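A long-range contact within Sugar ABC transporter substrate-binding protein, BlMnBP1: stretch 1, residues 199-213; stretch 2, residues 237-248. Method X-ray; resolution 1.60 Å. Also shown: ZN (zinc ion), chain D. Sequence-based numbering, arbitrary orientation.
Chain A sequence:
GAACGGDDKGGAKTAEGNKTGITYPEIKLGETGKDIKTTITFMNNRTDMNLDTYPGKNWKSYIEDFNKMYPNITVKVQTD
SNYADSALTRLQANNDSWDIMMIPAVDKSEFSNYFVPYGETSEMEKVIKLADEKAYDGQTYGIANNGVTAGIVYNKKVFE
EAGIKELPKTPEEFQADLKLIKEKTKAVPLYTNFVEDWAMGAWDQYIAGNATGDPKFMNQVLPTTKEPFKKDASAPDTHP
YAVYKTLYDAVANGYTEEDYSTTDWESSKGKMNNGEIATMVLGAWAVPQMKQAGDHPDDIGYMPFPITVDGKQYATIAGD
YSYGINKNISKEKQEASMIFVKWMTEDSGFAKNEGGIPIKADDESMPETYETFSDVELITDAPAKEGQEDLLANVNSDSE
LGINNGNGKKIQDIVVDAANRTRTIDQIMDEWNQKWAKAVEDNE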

# COMPACT_ATOMS: atom_id res chain seq x y z
N ALA A 199 3.40 5.76 -6.92
CA ALA A 199 2.02 6.14 -7.19
C ALA A 199 1.48 5.39 -8.41
O ALA A 199 0.29 5.05 -8.49
N MET A 200 2.37 5.13 -9.39
CA MET A 200 1.95 4.34 -10.53
C MET A 200 1.79 2.85 -10.17
O MET A 200 0.83 2.19 -10.59
N GLY A 201 2.75 2.36 -9.36
CA GLY A 201 2.67 0.98 -8.92
C GLY A 201 1.43 0.68 -8.09
O GLY A 201 1.01 -0.48 -8.00
N ALA A 202 0.86 1.70 -7.44
CA ALA A 202 -0.34 1.53 -6.62
C ALA A 202 -1.50 0.95 -7.41
O ALA A 202 -2.38 0.31 -6.82
N TRP A 203 -1.52 1.12 -8.73
CA TRP A 203 -2.61 0.55 -9.50
C TRP A 203 -2.68 -0.97 -9.35
O TRP A 203 -3.77 -1.54 -9.50
N ASP A 204 -1.57 -1.62 -9.00
CA ASP A 204 -1.60 -3.06 -8.77
C ASP A 204 -2.39 -3.42 -7.52
O ASP A 204 -2.71 -4.59 -7.32
N GLN A 205 -2.70 -2.44 -6.67
CA GLN A 205 -3.39 -2.72 -5.42
C GLN A 205 -4.86 -2.99 -5.62
O GLN A 205 -5.53 -3.38 -4.65
N TYR A 206 -5.37 -2.82 -6.83
CA TYR A 206 -6.80 -2.94 -7.09
C TYR A 206 -7.19 -4.20 -7.84
O TYR A 206 -8.39 -4.48 -7.98
N ILE A 207 -6.22 -4.95 -8.35
CA ILE A 207 -6.54 -5.90 -9.40
C ILE A 207 -6.98 -7.26 -8.89
O ILE A 207 -7.40 -8.09 -9.70
N ALA A 208 -6.88 -7.52 -7.58
CA ALA A 208 -7.20 -8.83 -7.03
C ALA A 208 -8.51 -8.73 -6.31
O ALA A 208 -9.59 -8.79 -6.95
N GLY A 209 -8.54 -8.62 -4.98
CA GLY A 209 -9.80 -8.61 -4.28
C GLY A 209 -10.76 -7.54 -4.77
O GLY A 209 -11.97 -7.79 -4.86
N ASN A 210 -10.25 -6.34 -5.04
CA ASN A 210 -11.13 -5.25 -5.44
C ASN A 210 -11.79 -5.54 -6.77
O ASN A 210 -12.95 -5.18 -6.99
N ALA A 211 -11.03 -6.11 -7.71
CA ALA A 211 -11.55 -6.30 -9.05
C ALA A 211 -12.24 -7.64 -9.23
O ALA A 211 -12.93 -7.83 -10.24
N THR A 212 -12.12 -8.57 -8.27
CA THR A 212 -12.66 -9.91 -8.45
C THR A 212 -13.62 -10.35 -7.36
O THR A 212 -14.35 -11.31 -7.58
N GLY A 213 -13.60 -9.72 -6.20
CA GLY A 213 -14.30 -10.19 -5.03
C GLY A 213 -13.74 -11.44 -4.39
O GLY A 213 -14.32 -11.94 -3.42
N ASP A 237 -15.83 -5.69 -17.38
CA ASP A 237 -15.73 -4.63 -16.39
C ASP A 237 -15.26 -5.12 -15.03
O ASP A 237 -15.41 -4.41 -14.03
N THR A 238 -14.76 -6.23 -14.94
CA THR A 238 -14.13 -6.71 -13.71
C THR A 238 -12.75 -7.28 -14.03
O THR A 238 -12.29 -7.28 -15.18
N HIS A 239 -12.11 -7.81 -12.98
CA HIS A 239 -10.81 -8.46 -13.05
C HIS A 239 -9.70 -7.45 -13.37
O HIS A 239 -9.98 -6.27 -13.61
N PRO A 240 -8.42 -7.89 -13.34
CA PRO A 240 -7.34 -6.90 -13.50
C PRO A 240 -7.44 -6.06 -14.77
O PRO A 240 -7.12 -4.87 -14.73
N TYR A 241 -7.84 -6.65 -15.90
CA TYR A 241 -7.98 -5.89 -17.14
C TYR A 241 -8.77 -4.61 -16.93
O TYR A 241 -8.42 -3.55 -17.46
N ALA A 242 -9.87 -4.69 -16.18
CA ALA A 242 -10.71 -3.51 -16.05
C ALA A 242 -10.01 -2.41 -15.28
O ALA A 242 -10.34 -1.23 -15.44
N VAL A 243 -9.08 -2.78 -14.40
CA VAL A 243 -8.36 -1.78 -13.61
C VAL A 243 -7.39 -1.03 -14.50
O VAL A 243 -7.38 0.21 -14.54
N TYR A 244 -6.54 -1.76 -15.21
CA TYR A 244 -5.54 -1.12 -16.04
C TYR A 244 -6.17 -0.36 -17.19
O TYR A 244 -5.64 0.67 -17.60
N LYS A 245 -7.30 -0.86 -17.72
CA LYS A 245 -8.01 -0.12 -18.76
C LYS A 245 -8.62 1.16 -18.20
O LYS A 245 -8.82 2.12 -18.94
N THR A 246 -8.96 1.19 -16.92
CA THR A 246 -9.40 2.44 -16.32
C THR A 246 -8.34 3.52 -16.47
O THR A 246 -8.62 4.64 -16.89
N LEU A 247 -7.10 3.19 -16.10
CA LEU A 247 -6.03 4.17 -16.25
C LEU A 247 -5.81 4.49 -17.72
O LEU A 247 -5.70 5.66 -18.10
N TYR A 248 -5.72 3.46 -18.56
CA TYR A 248 -5.50 3.65 -19.99
C TYR A 248 -6.55 4.60 -20.57
O TYR A 248 -6.22 5.57 -21.25

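The apolar centre of the contact is built around Val-243, whose CA-to-CB bond points toward stretch 1 from the helix of stretch 2. Its t rotamer places the two methyl groups among four residues of the facing stretch. CG1 of Val-243 lies 3.9 Å from CE3 of Trp-203 and 3.8 Å from CB of Tyr-206; CG2 of Val-243 lies 3.8 Å from CB of Ala-211 and 3.8 Å from O of Tyr-206; the CB of Val-243 itself is 3.9 Å from CG2 of Ile-207. Ala-211 also points toward the other stretch, where the CA atoms of Ala-211 and His-239 are 4.6 Å apart. At Ile-207 and Pro-240 the approach is closer still, 4.3 Å between CA atoms. There the CA-to-CB bonds of both residues point sideways, and CB of Ile-207 meets CB of Pro-240 at 3.6 Å. The carbonyl O of Ile-207 sits 3.1 Å from CG of Pro-240 and is buried without a hydrogen-bonding partner, a polar cost within this otherwise well-packed region.

From the 3-10 segment of stretch 1, Trp-203 contributes the largest covered area of any residue in the contact. It points toward stretch 2 with chi1 in m and chi2 at 80°, which turns one face of the indole to Leu-247. CB of Leu-247 stands 3.6 Å from the centroid of the six-membered ring of Trp-203, only 11° off the ring normal, a CH-pi contact. The CG2 methyl of Thr-246 instead approaches the ring edge, 4.0 Å from CZ3 of Trp-203, while OG1 of Thr-246 turns back to its own helix and donates to O of Ala-242 at 2.8 Å. Leu-247, with chi1 t and chi2 p, also reaches Met-200, whose CE lies 4.1 Å from CD2 of Leu-247. The CA-to-CB bond of Met-200 points sideways, but the end of its side chain comes nearer to the helix.

Two residues that start away from the contact meet across it. Asp-204 and Tyr-244, both with chi1 in m, bring their ends together, and OH of Tyr-244 donates a hydrogen bond to OD1 of Asp-204 at 2.8 Å. The second carboxylate oxygen, OD2, is hydrogen-bonded elsewhere in the structure. CG2 of Ile-207 packs 3.6 Å from CZ of Tyr-244, giving this polar pair an apolar neighbour.

The other polar edge surrounds His-239. Its backbone N donates to O of Ala-211 at 2.9 Å, with a nearly straight angle of 164°, tying the start of stretch 2 to the short helix of stretch 1. The imidazole, chi1 m, offers a face to Thr-212, whose CG2 lies 3.9 Å from the centroid of the His-239 ring; OG1 of Thr-212, in the p rotamer, donates to O of Ala-208 at 2.7 Å. ND1 of His-239 donates to OG1 of Thr-238 at 2.9 Å, leaving NE2 of His-239 to bind the zinc ion ZN at 2.0 Å. Five waters complete the modelled zinc coordination.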

# COMPACT_ATOMS: atom_id res chain seq x y z
CB ALA A 199 1.92 7.64 -7.41
CB MET A 200 2.92 4.51 -11.69
CG MET A 200 2.90 5.92 -12.27
SD MET A 200 1.87 6.01 -13.75
CE MET A 200 0.22 6.21 -13.06
CB ALA A 202 -0.73 2.88 -6.01
CB TRP A 203 -2.48 0.96 -10.97
CG TRP A 203 -2.92 2.36 -11.18
CD1 TRP A 203 -2.20 3.49 -10.92
CD2 TRP A 203 -4.20 2.79 -11.65
NE1 TRP A 203 -2.96 4.61 -11.23
CE2 TRP A 203 -4.19 4.20 -11.67
CE3 TRP A 203 -5.36 2.12 -12.05
CZ2 TRP A 203 -5.30 4.95 -12.08
CZ3 TRP A 203 -6.45 2.86 -12.47
CH2 TRP A 203 -6.42 4.26 -12.47
CB ASP A 204 -0.18 -3.62 -8.61
CG ASP A 204 0.64 -3.62 -9.91
OD1 ASP A 204 0.09 -3.37 -11.00
OD2 ASP A 204 1.86 -3.89 -9.84
CB GLN A 205 -3.22 -1.54 -4.48
CG GLN A 205 -1.76 -1.33 -4.08
CD GLN A 205 -1.54 -0.08 -3.24
OE1 GLN A 205 -2.47 0.66 -2.93
NE2 GLN A 205 -0.27 0.16 -2.88
CB TYR A 206 -7.30 -1.73 -7.89
CG TYR A 206 -7.02 -0.46 -7.16
CD1 TYR A 206 -5.76 0.11 -7.20
CD2 TYR A 206 -7.97 0.15 -6.39
CE1 TYR A 206 -5.46 1.24 -6.49
CE2 TYR A 206 -7.69 1.29 -5.70
CZ TYR A 206 -6.43 1.85 -5.76
OH TYR A 206 -6.15 2.99 -5.03
CB ILE A 207 -5.34 -6.13 -10.34
CG1 ILE A 207 -4.15 -6.71 -9.56
CG2 ILE A 207 -4.93 -4.82 -10.99
CD1 ILE A 207 -3.18 -7.51 -10.43
CB ALA A 208 -6.02 -9.31 -6.17
CB ASN A 210 -10.39 -3.94 -5.57
CG ASN A 210 -10.08 -3.34 -4.26
OD1 ASN A 210 -9.53 -4.01 -3.39
ND2 ASN A 210 -10.49 -2.08 -4.08
CB ALA A 211 -10.42 -6.16 -10.08
CB THR A 212 -11.56 -10.98 -8.53
OG1 THR A 212 -10.90 -11.12 -7.26
CG2 THR A 212 -10.56 -10.66 -9.62
CB ASP A 237 -17.07 -3.94 -16.26
CG ASP A 237 -18.18 -4.87 -15.80
OD1 ASP A 237 -17.97 -6.12 -15.64
OD2 ASP A 237 -19.30 -4.33 -15.61
CB THR A 238 -14.96 -7.80 -13.02
OG1 THR A 238 -14.95 -9.00 -13.82
CG2 THR A 238 -16.37 -7.29 -12.82
CB HIS A 239 -10.86 -9.57 -14.09
CG HIS A 239 -11.47 -10.82 -13.56
ND1 HIS A 239 -12.81 -10.92 -13.25
CD2 HIS A 239 -10.91 -12.00 -13.21
CE1 HIS A 239 -13.05 -12.12 -12.75
NE2 HIS A 239 -11.92 -12.80 -12.74
CB PRO A 240 -6.08 -7.77 -13.46
CG PRO A 240 -6.47 -8.90 -12.53
CD PRO A 240 -7.93 -9.19 -12.87
CB TYR A 241 -8.64 -6.79 -18.21
CG TYR A 241 -8.93 -6.13 -19.53
CD1 TYR A 241 -10.10 -5.40 -19.71
CD2 TYR A 241 -8.05 -6.23 -20.61
CE1 TYR A 241 -10.38 -4.79 -20.91
CE2 TYR A 241 -8.32 -5.60 -21.82
CZ TYR A 241 -9.50 -4.90 -21.97
OH TYR A 241 -9.84 -4.28 -23.15
CB ALA A 242 -12.03 -3.86 -15.37
CB VAL A 243 -7.63 -2.46 -12.45
CG1 VAL A 243 -6.74 -1.47 -11.69
CG2 VAL A 243 -8.61 -3.12 -11.52
CB TYR A 244 -4.56 -2.15 -16.58
CG TYR A 244 -3.80 -2.87 -15.48
CD1 TYR A 244 -2.99 -2.16 -14.60
CD2 TYR A 244 -3.91 -4.23 -15.30
CE1 TYR A 244 -2.31 -2.80 -13.58
CE2 TYR A 244 -3.24 -4.87 -14.29
CZ TYR A 244 -2.43 -4.15 -13.45
OH TYR A 244 -1.75 -4.83 -12.45
CB LYS A 245 -9.10 -1.00 -19.37
CG LYS A 245 -9.95 -0.32 -20.44
CD LYS A 245 -10.89 -1.36 -21.05
CE LYS A 245 -11.40 -0.93 -22.45
NZ LYS A 245 -12.25 0.29 -22.35
CB THR A 246 -9.75 2.23 -14.85
OG1 THR A 246 -10.90 1.38 -14.74
CG2 THR A 246 -10.03 3.57 -14.18
CB LEU A 247 -4.73 3.65 -15.63
CG LEU A 247 -3.52 4.53 -15.87
CD1 LEU A 247 -3.66 5.88 -15.24
CD2 LEU A 247 -2.29 3.81 -15.28
CB TYR A 248 -5.54 2.31 -20.74
CG TYR A 248 -5.23 2.43 -22.21
CD1 TYR A 248 -6.18 2.90 -23.11
CD2 TYR A 248 -3.97 2.12 -22.71
CE1 TYR A 248 -5.90 3.07 -24.43
CE2 TYR A 248 -3.68 2.25 -24.06
CZ TYR A 248 -4.66 2.74 -24.92
OH TYR A 248 -4.42 2.91 -26.26
ZN ZN D . -12.43 -14.69 -12.42
O HOH W 1 -13.87 -13.84 -11.28
O HOH W 2 -14.02 -15.41 -12.36
O HOH W 3 -10.82 -15.23 -11.95
O HOH W 4 -13.10 -16.82 -12.04
O HOH W 5 -12.77 -15.06 -14.60